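Local coordinates for aspartate--tRNA(Asp/Asn) ligase (Thermus thermophilus, PDB 1N9W), which catalyses the ATP-dependent attachment of L-aspartate to both tRNA(Asp) and tRNA(Asn), activating the amino acid first as aspartyl-AMP, at residues R133-Y138 / L215-E220; L233-L238 / Q265-L270; E240-A245 / A258-F263. One frame throughout, in Å; residues are numbered along the deposited sequence.

Contact 1 (R133-Y138 / L215-E220); sequences RGFRRY and LSLDVE
Helix 133-138, through Phe135, packs on Leu217 and Val219 of strand 215-220 and runs almost along the strand: the short axes make 12° and come within 10.6 Å, and the nearest CA atoms, those of Phe135 and Leu217, are 8.0 Å apart. The contact is carried by a single ring. With chi1 at 178° the phenyl group stretches away from the Phe135 backbone N, beside the carbonyl carbon, and its far end slides past the strand side chains, which point back toward the helix. Leu217 CB sits over one face, 3.7 Å from the ring centroid and 21° off the normal, a CH-pi contact displaced toward the CE1-CZ side of the ring. Farther along the strand, Val219 CG2 meets the same rim obliquely, 3.5 Å from Phe135 CZ. The carbonyl O of Asp218, between the two, lies at the ring edge near its plane, 3.9 Å from Phe135 CZ. The ring thus rests on alternate strand residues, while Asp218 turns its own side chain to the other face of the sheet. Cutting the ring back to an alanine is likely to leave Leu217 CB and Val219 CG2 without their partner on the helix. Leu237 of helix 227-248 also packs against Phe135, and Arg136, one residue on, is bound by salt bridges to Glu146 of its own chain and Glu146 of the second subunit. Such packing of a long interface helix against the central antiparallel sheet is characteristic of the class II synthetase catalytic domain, where the helix belongs to motif 1 and the strand to motif 2, whose hairpin helps to form the aminoacylation site.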
loop_
_atom_site.group_PDB
_atom_site.type_symbol
_atom_site.label_atom_id
_atom_site.label_comp_id
_atom_site.label_asym_id
_atom_site.label_seq_id
_atom_site.Cartn_x
_atom_site.Cartn_y
_atom_site.Cartn_z
ATOM N N ARG B 133 -0.672 -1.813 7.577
ATOM C CA ARG B 133 0.194 -2.979 7.418
ATOM C C ARG B 133 -0.584 -4.215 7.891
ATOM O O ARG B 133 -0.567 -5.262 7.236
ATOM C CB ARG B 133 1.485 -2.810 8.246
ATOM C CG ARG B 133 2.497 -3.964 8.141
ATOM C CD ARG B 133 3.636 -3.773 9.157
ATOM N NE ARG B 133 4.264 -2.471 8.971
ATOM C CZ ARG B 133 4.556 -1.617 9.944
ATOM N NH1 ARG B 133 4.291 -1.914 11.211
ATOM N NH2 ARG B 133 5.088 -0.437 9.641
ATOM N N GLY B 134 -1.282 -4.074 9.019
ATOM C CA GLY B 134 -2.075 -5.173 9.555
ATOM C C GLY B 134 -3.189 -5.538 8.599
ATOM O O GLY B 134 -3.527 -6.710 8.424
ATOM N N PHE B 135 -3.755 -4.511 7.979
ATOM C CA PHE B 135 -4.840 -4.661 7.018
ATOM C C PHE B 135 -4.410 -5.581 5.880
ATOM O O PHE B 135 -5.075 -6.574 5.589
ATOM C CB PHE B 135 -5.195 -3.282 6.468
ATOM C CG PHE B 135 -6.275 -3.288 5.432
ATOM C CD1 PHE B 135 -7.615 -3.399 5.804
ATOM C CD2 PHE B 135 -5.959 -3.167 4.080
ATOM C CE1 PHE B 135 -8.619 -3.381 4.845
ATOM C CE2 PHE B 135 -6.957 -3.150 3.113
ATOM C CZ PHE B 135 -8.293 -3.257 3.490
ATOM N N ARG B 136 -3.285 -5.244 5.245
ATOM C CA ARG B 136 -2.763 -6.028 4.130
ATOM C C ARG B 136 -2.294 -7.437 4.521
ATOM O O ARG B 136 -2.455 -8.383 3.747
ATOM C CB ARG B 136 -1.606 -5.283 3.447
ATOM C CG ARG B 136 -1.952 -3.898 2.906
ATOM C CD ARG B 136 -1.049 -3.550 1.713
ATOM N NE ARG B 136 -1.118 -2.142 1.299
ATOM C CZ ARG B 136 -0.463 -1.150 1.893
ATOM N NH1 ARG B 136 0.323 -1.403 2.935
ATOM N NH2 ARG B 136 -0.595 0.098 1.447
ATOM N N ARG B 137 -1.710 -7.570 5.710
ATOM C CA ARG B 137 -1.222 -8.862 6.177
ATOM C C ARG B 137 -2.386 -9.832 6.364
ATOM O O ARG B 137 -2.380 -10.923 5.797
ATOM C CB ARG B 137 -0.470 -8.714 7.509
ATOM C CG ARG B 137 0.448 -9.894 7.856
ATOM C CD ARG B 137 0.809 -9.983 9.347
ATOM N NE ARG B 137 1.614 -8.876 9.875
ATOM C CZ ARG B 137 2.837 -8.545 9.459
ATOM N NH1 ARG B 137 3.420 -9.230 8.486
ATOM N NH2 ARG B 137 3.494 -7.546 10.036
ATOM N N TYR B 138 -3.382 -9.436 7.150
ATOM C CA TYR B 138 -4.522 -10.313 7.394
ATOM C C TYR B 138 -5.155 -10.784 6.095
ATOM O O TYR B 138 -5.380 -11.973 5.912
ATOM C CB TYR B 138 -5.593 -9.618 8.247
ATOM C CG TYR B 138 -6.829 -10.480 8.418
ATOM C CD1 TYR B 138 -6.837 -11.562 9.306
ATOM C CD2 TYR B 138 -7.954 -10.280 7.613
ATOM C CE1 TYR B 138 -7.930 -12.432 9.374
ATOM C CE2 TYR B 138 -9.049 -11.141 7.671
ATOM C CZ TYR B 138 -9.026 -12.216 8.556
ATOM O OH TYR B 138 -10.086 -13.085 8.598
ATOM N N LEU B 215 -7.973 8.473 2.934
ATOM C CA LEU B 215 -7.446 7.142 2.659
ATOM C C LEU B 215 -8.536 6.106 2.904
ATOM O O LEU B 215 -9.109 6.036 3.992
ATOM C CB LEU B 215 -6.245 6.859 3.566
ATOM C CG LEU B 215 -5.422 5.603 3.280
ATOM C CD1 LEU B 215 -4.885 5.654 1.861
ATOM C CD2 LEU B 215 -4.279 5.496 4.277
ATOM N N SER B 216 -8.822 5.301 1.891
ATOM C CA SER B 216 -9.854 4.279 2.022
ATOM C C SER B 216 -9.269 2.876 1.889
ATOM O O SER B 216 -8.501 2.600 0.968
ATOM C CB SER B 216 -10.925 4.496 0.955
ATOM O OG SER B 216 -11.988 3.580 1.118
ATOM N N LEU B 217 -9.625 1.997 2.819
ATOM C CA LEU B 217 -9.144 0.617 2.776
ATOM C C LEU B 217 -10.341 -0.208 2.326
ATOM O O LEU B 217 -11.212 -0.556 3.123
ATOM C CB LEU B 217 -8.664 0.164 4.166
ATOM C CG LEU B 217 -7.905 1.217 4.998
ATOM C CD1 LEU B 217 -7.654 0.647 6.389
ATOM C CD2 LEU B 217 -6.598 1.611 4.317
ATOM N N ASP B 218 -10.374 -0.493 1.031
ATOM C CA ASP B 218 -11.454 -1.233 0.400
ATOM C C ASP B 218 -11.210 -2.737 0.319
ATOM O O ASP B 218 -10.087 -3.202 0.074
ATOM C CB ASP B 218 -11.697 -0.677 -1.004
ATOM C CG ASP B 218 -11.995 0.823 -0.998
ATOM O OD1 ASP B 218 -12.059 1.426 -2.085
ATOM O OD2 ASP B 218 -12.168 1.395 0.092
ATOM N N VAL B 219 -12.287 -3.491 0.514
ATOM C CA VAL B 219 -12.248 -4.946 0.474
ATOM C C VAL B 219 -13.444 -5.440 -0.341
ATOM O O VAL B 219 -14.559 -4.958 -0.163
ATOM C CB VAL B 219 -12.341 -5.543 1.902
ATOM C CG1 VAL B 219 -12.140 -7.049 1.849
ATOM C CG2 VAL B 219 -11.309 -4.897 2.810
ATOM N N GLU B 220 -13.209 -6.390 -1.237
ATOM C CA GLU B 220 -14.277 -6.957 -2.054
ATOM C C GLU B 220 -13.957 -8.448 -2.211
ATOM O O GLU B 220 -12.829 -8.819 -2.553
ATOM C CB GLU B 220 -14.343 -6.254 -3.423
ATOM C CG GLU B 220 -15.658 -6.443 -4.201
ATOM C CD GLU B 220 -16.819 -5.587 -3.684
ATOM O OE1 GLU B 220 -17.966 -5.827 -4.116
ATOM O OE2 GLU B 220 -16.597 -4.675 -2.860
#

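Contact 2 (L233-L238 / Q265-L270); sequences LEEALL and QDIPRL
In the class II catalytic domain, helix 227-248 lies across one face of the largely antiparallel sheet, and here Glu235 on that helix reaches the loop that leads through Asp266 and Ile267 to Arg269, in edge strand 269-271, which runs parallel to strand 311-315. The CA atoms of Glu235 and Gln265 come within 6.0 Å. Glu235 CG is anti to its own carbonyl carbon (chi1 -87°) and the chain beyond is extended, which carries the carboxylate straight out from the helix into the turn. Its two oxygens divide the work. OE1 accepts the backbone N-H of Asp266 at 2.7 Å from Asp266 N, in a bent bond whose donor lies 42° out of the carboxylate plane. OE2 meets the guanidinium of Arg269 obliquely; the two side chains come from opposite directions, and their flat groups stand nearly perpendicular, at 87°. Below the charged end, the aliphatic part of Glu235 slides past Ile267, with Glu235 CG 3.6 Å from Ile267 CD1. Ile267 also packs on Trp311 and Phe313 of strand 311-315, so the buried stem of the glutamate is held among apolar groups while its acid end grips the chain. Arg269 is shared: its NH2 forms a salt bridge with Glu228, at the start of the same helix, and its NH1 makes a weak bond to the carbonyl two residues back, 2.7 Å from Ile267 O. That same NH1 completes a salt bridge to Glu235, its hydrogen bond a weak one, with Arg269 NH1 3.1 Å from Glu235 OE2.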
loop_
_atom_site.group_PDB
_atom_site.type_symbol
_atom_site.label_atom_id
_atom_site.label_comp_id
_atom_site.label_asym_id
_atom_site.label_seq_id
_atom_site.Cartn_x
_atom_site.Cartn_y
_atom_site.Cartn_z
ATOM N N LEU B 233 -15.697 -11.035 8.550
ATOM C CA LEU B 233 -14.375 -10.794 7.996
ATOM C C LEU B 233 -13.789 -9.500 8.561
ATOM O O LEU B 233 -12.658 -9.477 9.037
ATOM C CB LEU B 233 -14.434 -10.687 6.471
ATOM C CG LEU B 233 -13.154 -10.128 5.803
ATOM C CD1 LEU B 233 -12.057 -11.168 5.865
ATOM C CD2 LEU B 233 -13.440 -9.751 4.353
ATOM N N GLU B 234 -14.571 -8.427 8.505
ATOM C CA GLU B 234 -14.115 -7.143 9.006
ATOM C C GLU B 234 -13.710 -7.181 10.474
ATOM O O GLU B 234 -12.771 -6.488 10.886
ATOM C CB GLU B 234 -15.173 -6.069 8.782
ATOM C CG GLU B 234 -14.847 -4.781 9.494
ATOM C CD GLU B 234 -15.580 -3.577 8.928
ATOM O OE1 GLU B 234 -16.728 -3.733 8.460
ATOM O OE2 GLU B 234 -14.997 -2.474 8.974
ATOM N N GLU B 235 -14.411 -7.986 11.264
ATOM C CA GLU B 235 -14.116 -8.121 12.693
ATOM C C GLU B 235 -12.728 -8.697 12.897
ATOM O O GLU B 235 -11.945 -8.191 13.700
ATOM C CB GLU B 235 -15.144 -9.038 13.373
ATOM C CG GLU B 235 -16.398 -8.319 13.860
ATOM C CD GLU B 235 -17.408 -9.272 14.522
ATOM O OE1 GLU B 235 -16.998 -10.111 15.355
ATOM O OE2 GLU B 235 -18.607 -9.160 14.221
ATOM N N ALA B 236 -12.435 -9.768 12.170
ATOM C CA ALA B 236 -11.137 -10.423 12.272
ATOM C C ALA B 236 -10.063 -9.486 11.715
ATOM O O ALA B 236 -8.971 -9.387 12.273
ATOM C CB ALA B 236 -11.160 -11.744 11.498
ATOM N N LEU B 237 -10.395 -8.802 10.620
ATOM C CA LEU B 237 -9.495 -7.853 9.978
ATOM C C LEU B 237 -9.093 -6.766 10.977
ATOM O O LEU B 237 -7.910 -6.488 11.162
ATOM C CB LEU B 237 -10.183 -7.212 8.768
ATOM C CG LEU B 237 -9.479 -6.060 8.038
ATOM C CD1 LEU B 237 -8.204 -6.562 7.384
ATOM C CD2 LEU B 237 -10.424 -5.474 6.990
ATOM N N LEU B 238 -10.088 -6.166 11.627
ATOM C CA LEU B 238 -9.853 -5.113 12.610
ATOM C C LEU B 238 -9.001 -5.576 13.775
ATOM O O LEU B 238 -8.119 -4.846 14.237
ATOM C CB LEU B 238 -11.177 -4.582 13.151
ATOM C CG LEU B 238 -11.928 -3.635 12.217
ATOM C CD1 LEU B 238 -13.386 -3.576 12.617
ATOM C CD2 LEU B 238 -11.276 -2.264 12.260
ATOM N N GLN B 265 -14.829 -8.254 18.583
ATOM C CA GLN B 265 -15.324 -9.600 18.335
ATOM C C GLN B 265 -16.779 -9.700 18.770
ATOM O O GLN B 265 -17.159 -9.166 19.812
ATOM C CB GLN B 265 -14.469 -10.622 19.080
ATOM C CG GLN B 265 -15.078 -12.002 19.125
ATOM C CD GLN B 265 -14.049 -13.070 19.411
ATOM O OE1 GLN B 265 -13.241 -12.948 20.338
ATOM N NE2 GLN B 265 -14.075 -14.136 18.621
ATOM N N ASP B 266 -17.591 -10.379 17.967
ATOM C CA ASP B 266 -19.004 -10.525 18.288
ATOM C C ASP B 266 -19.610 -9.148 18.519
ATOM O O ASP B 266 -20.318 -8.912 19.500
ATOM C CB ASP B 266 -19.173 -11.397 19.533
ATOM C CG ASP B 266 -18.903 -12.860 19.254
ATOM O OD1 ASP B 266 -18.525 -13.591 20.193
ATOM O OD2 ASP B 266 -19.082 -13.288 18.093
ATOM N N ILE B 267 -19.311 -8.234 17.603
ATOM C CA ILE B 267 -19.812 -6.870 17.680
ATOM C C ILE B 267 -21.328 -6.842 17.594
ATOM O O ILE B 267 -21.926 -7.526 16.760
ATOM C CB ILE B 267 -19.250 -6.014 16.541
ATOM C CG1 ILE B 267 -17.725 -5.946 16.656
ATOM C CG2 ILE B 267 -19.870 -4.627 16.580
ATOM C CD1 ILE B 267 -17.067 -5.211 15.517
ATOM N N PRO B 268 -21.973 -6.047 18.460
ATOM C CA PRO B 268 -23.432 -5.896 18.514
ATOM C C PRO B 268 -24.065 -5.493 17.180
ATOM O O PRO B 268 -23.692 -4.482 16.586
ATOM C CB PRO B 268 -23.622 -4.825 19.585
ATOM C CG PRO B 268 -22.489 -5.105 20.521
ATOM C CD PRO B 268 -21.336 -5.325 19.576
ATOM N N ARG B 269 -25.023 -6.292 16.719
ATOM C CA ARG B 269 -25.721 -6.027 15.464
ATOM C C ARG B 269 -27.024 -5.290 15.792
ATOM O O ARG B 269 -27.655 -5.563 16.812
ATOM C CB ARG B 269 -26.051 -7.344 14.747
ATOM C CG ARG B 269 -24.874 -8.311 14.532
ATOM C CD ARG B 269 -24.009 -7.939 13.331
ATOM N NE ARG B 269 -23.201 -9.059 12.836
ATOM C CZ ARG B 269 -22.098 -9.527 13.422
ATOM N NH1 ARG B 269 -21.642 -8.982 14.540
ATOM N NH2 ARG B 269 -21.440 -10.545 12.879
ATOM N N LEU B 270 -27.432 -4.361 14.936
ATOM C CA LEU B 270 -28.656 -3.617 15.192
ATOM C C LEU B 270 -29.271 -3.092 13.907
ATOM O O LEU B 270 -28.664 -2.292 13.193
ATOM C CB LEU B 270 -28.368 -2.452 16.140
ATOM C CG LEU B 270 -29.576 -1.832 16.849
ATOM C CD1 LEU B 270 -30.237 -2.883 17.725
ATOM C CD2 LEU B 270 -29.127 -0.652 17.693
#

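Contact 3 (E240-A245 / A258-F263); sequences EMLEEA and ATWPSF
Trp260 is the residue through which the extended loop 258-263 meets helix 240-245, where Leu242 and Ala245 receive it; the nearest CA atoms, those of Leu242 and Trp260, are 9.2 Å apart. The loop comes in through Ala258, which packs on Leu402, and Thr259, whose carbonyl O is bonded to Arg342 NH2. Trp260 then swings its indole toward the helix, its first torsion at -143° lying away from a staggered position. The six-membered part of the indole does the touching. Its CZ2 lies 3.9 Å from Leu242 CG, with the two side chains crossing obliquely, and 3.6 Å from Leu242 O, a helix carbonyl approached neither over the face nor at the edge of the ring. One carbon further round, Trp260 CH2 comes 4.4 Å from Ala245 CB, which lies near the plane of the indole, at its edge. Pro261 follows directly and braces the ring: its CD is 3.4 Å above the plane of the Trp260 indole, toward the rim of one face. At Ser262 the backbone is held by two hydrogen bonds, N with Asp310 OD2 and O with Trp311 NE1. The side-chain contacts between the two segments are apolar, and the loop sits beside helix 227-248: Ile253 of helix 250-255 touches both Ala245 and Trp260, Leu401 of helix 394-402 packs on Trp260 and Pro261, and Leu131 of helix 119-141 reaches Ala245 from the motif 1 helix.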
loop_
_atom_site.group_PDB
_atom_site.type_symbol
_atom_site.label_atom_id
_atom_site.label_comp_id
_atom_site.label_asym_id
_atom_site.label_seq_id
_atom_site.Cartn_x
_atom_site.Cartn_y
_atom_site.Cartn_z
ATOM N N GLU B 240 -6.757 -7.811 13.796
ATOM C CA GLU B 240 -5.381 -7.892 13.318
ATOM C C GLU B 240 -4.768 -6.488 13.250
ATOM O O GLU B 240 -3.681 -6.254 13.770
ATOM C CB GLU B 240 -5.359 -8.540 11.933
ATOM C CG GLU B 240 -3.979 -8.647 11.296
ATOM C CD GLU B 240 -3.443 -10.059 11.311
ATOM O OE1 GLU B 240 -4.264 -11.003 11.385
ATOM O OE2 GLU B 240 -2.201 -10.236 11.229
ATOM N N MET B 241 -5.482 -5.565 12.611
ATOM C CA MET B 241 -5.017 -4.191 12.457
ATOM C C MET B 241 -4.591 -3.582 13.804
ATOM O O MET B 241 -3.478 -3.064 13.934
ATOM C CB MET B 241 -6.107 -3.357 11.771
ATOM C CG MET B 241 -6.343 -3.747 10.310
ATOM S SD MET B 241 -7.909 -3.096 9.647
ATOM C CE MET B 241 -7.446 -1.458 9.462
ATOM N N LEU B 242 -5.466 -3.665 14.804
ATOM C CA LEU B 242 -5.183 -3.144 16.139
ATOM C C LEU B 242 -3.994 -3.841 16.794
ATOM O O LEU B 242 -3.201 -3.213 17.504
ATOM C CB LEU B 242 -6.423 -3.299 17.026
ATOM C CG LEU B 242 -7.457 -2.165 16.928
ATOM C CD1 LEU B 242 -7.795 -1.872 15.472
ATOM C CD2 LEU B 242 -8.710 -2.562 17.699
ATOM N N GLU B 243 -3.875 -5.138 16.548
ATOM C CA GLU B 243 -2.784 -5.936 17.107
ATOM C C GLU B 243 -1.439 -5.454 16.553
ATOM O O GLU B 243 -0.455 -5.359 17.281
ATOM C CB GLU B 243 -2.993 -7.403 16.740
ATOM C CG GLU B 243 -2.179 -8.369 17.570
ATOM C CD GLU B 243 -2.662 -8.420 18.999
ATOM O OE1 GLU B 243 -3.900 -8.481 19.202
ATOM O OE2 GLU B 243 -1.818 -8.407 19.924
ATOM N N GLU B 244 -1.417 -5.170 15.252
ATOM C CA GLU B 244 -0.215 -4.699 14.573
ATOM C C GLU B 244 0.242 -3.372 15.170
ATOM O O GLU B 244 1.423 -3.188 15.459
ATOM C CB GLU B 244 -0.493 -4.549 13.078
ATOM C CG GLU B 244 0.717 -4.231 12.201
ATOM C CD GLU B 244 1.857 -5.228 12.370
ATOM O OE1 GLU B 244 1.584 -6.409 12.668
ATOM O OE2 GLU B 244 3.024 -4.828 12.189
ATOM N N ALA B 245 -0.703 -2.460 15.363
ATOM C CA ALA B 245 -0.422 -1.140 15.921
ATOM C C ALA B 245 0.110 -1.272 17.329
ATOM O O ALA B 245 1.051 -0.587 17.724
ATOM C CB ALA B 245 -1.698 -0.303 15.932
ATOM N N ALA B 258 -3.792 7.421 24.362
ATOM C CA ALA B 258 -5.101 6.976 23.901
ATOM C C ALA B 258 -5.559 5.733 24.663
ATOM O O ALA B 258 -4.762 4.825 24.904
ATOM C CB ALA B 258 -5.046 6.673 22.403
ATOM N N THR B 259 -6.830 5.692 25.050
ATOM C CA THR B 259 -7.362 4.525 25.757
ATOM C C THR B 259 -7.767 3.503 24.689
ATOM O O THR B 259 -8.466 3.841 23.732
ATOM C CB THR B 259 -8.605 4.888 26.608
ATOM O OG1 THR B 259 -9.653 5.364 25.756
ATOM C CG2 THR B 259 -8.260 5.960 27.629
ATOM N N TRP B 260 -7.340 2.256 24.847
ATOM C CA TRP B 260 -7.655 1.237 23.851
ATOM C C TRP B 260 -9.109 0.783 23.872
ATOM O O TRP B 260 -9.706 0.621 24.935
ATOM C CB TRP B 260 -6.730 0.029 24.016
ATOM C CG TRP B 260 -6.329 -0.580 22.701
ATOM C CD1 TRP B 260 -6.547 -1.863 22.289
ATOM C CD2 TRP B 260 -5.626 0.069 21.631
ATOM N NE1 TRP B 260 -6.036 -2.050 21.028
ATOM C CE2 TRP B 260 -5.481 -0.878 20.593
ATOM C CE3 TRP B 260 -5.144 1.370 21.434
ATOM C CZ2 TRP B 260 -4.826 -0.578 19.393
ATOM C CZ3 TRP B 260 -4.497 1.668 20.238
ATOM C CH2 TRP B 260 -4.361 0.703 19.229
ATOM N N PRO B 261 -9.699 0.573 22.683
ATOM C CA PRO B 261 -11.091 0.138 22.526
ATOM C C PRO B 261 -11.317 -1.287 23.012
ATOM O O PRO B 261 -10.372 -2.002 23.358
ATOM C CB PRO B 261 -11.325 0.242 21.018
ATOM C CG PRO B 261 -10.305 1.232 20.565
ATOM C CD PRO B 261 -9.099 0.857 21.371
ATOM N N SER B 262 -12.583 -1.690 23.027
ATOM C CA SER B 262 -12.961 -3.038 23.430
ATOM C C SER B 262 -12.649 -3.960 22.253
ATOM O O SER B 262 -12.634 -3.520 21.103
ATOM C CB SER B 262 -14.456 -3.082 23.768
ATOM O OG SER B 262 -15.241 -2.452 22.766
ATOM N N PHE B 263 -12.402 -5.232 22.537
ATOM C CA PHE B 263 -12.063 -6.185 21.488
ATOM C C PHE B 263 -13.147 -6.306 20.424
ATOM O O PHE B 263 -14.309 -6.566 20.734
ATOM C CB PHE B 263 -11.793 -7.561 22.084
ATOM C CG PHE B 263 -10.982 -8.447 21.196
ATOM C CD1 PHE B 263 -9.618 -8.217 21.030
ATOM C CD2 PHE B 263 -11.574 -9.505 20.515
ATOM C CE1 PHE B 263 -8.850 -9.028 20.198
ATOM C CE2 PHE B 263 -10.816 -10.325 19.677
ATOM C CZ PHE B 263 -9.449 -10.085 19.520
#

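Helix 227-248 ties the three contacts together. It supplies one segment of both contact 2 and contact 3, whose centres are 13 Å apart, and packs against the helix of contact 1: Tyr138 meets Leu233 and Ala236, and Arg133 and Arg137 reach Glu244 in weak ion pairs. Contact 1 lies about 15 Å from both. Along the chain it comes first; strand 215-222 then leads into helix 227-248, and the segments of contact 3 fall between those of contact 2. All lie in the catalytic domain: contact 1 sets helix 119-141 on an inner strand of the sheet, contact 2 ties helix 227-248 to edge strand 269-271 and its loop, and contact 3 holds the loop before it.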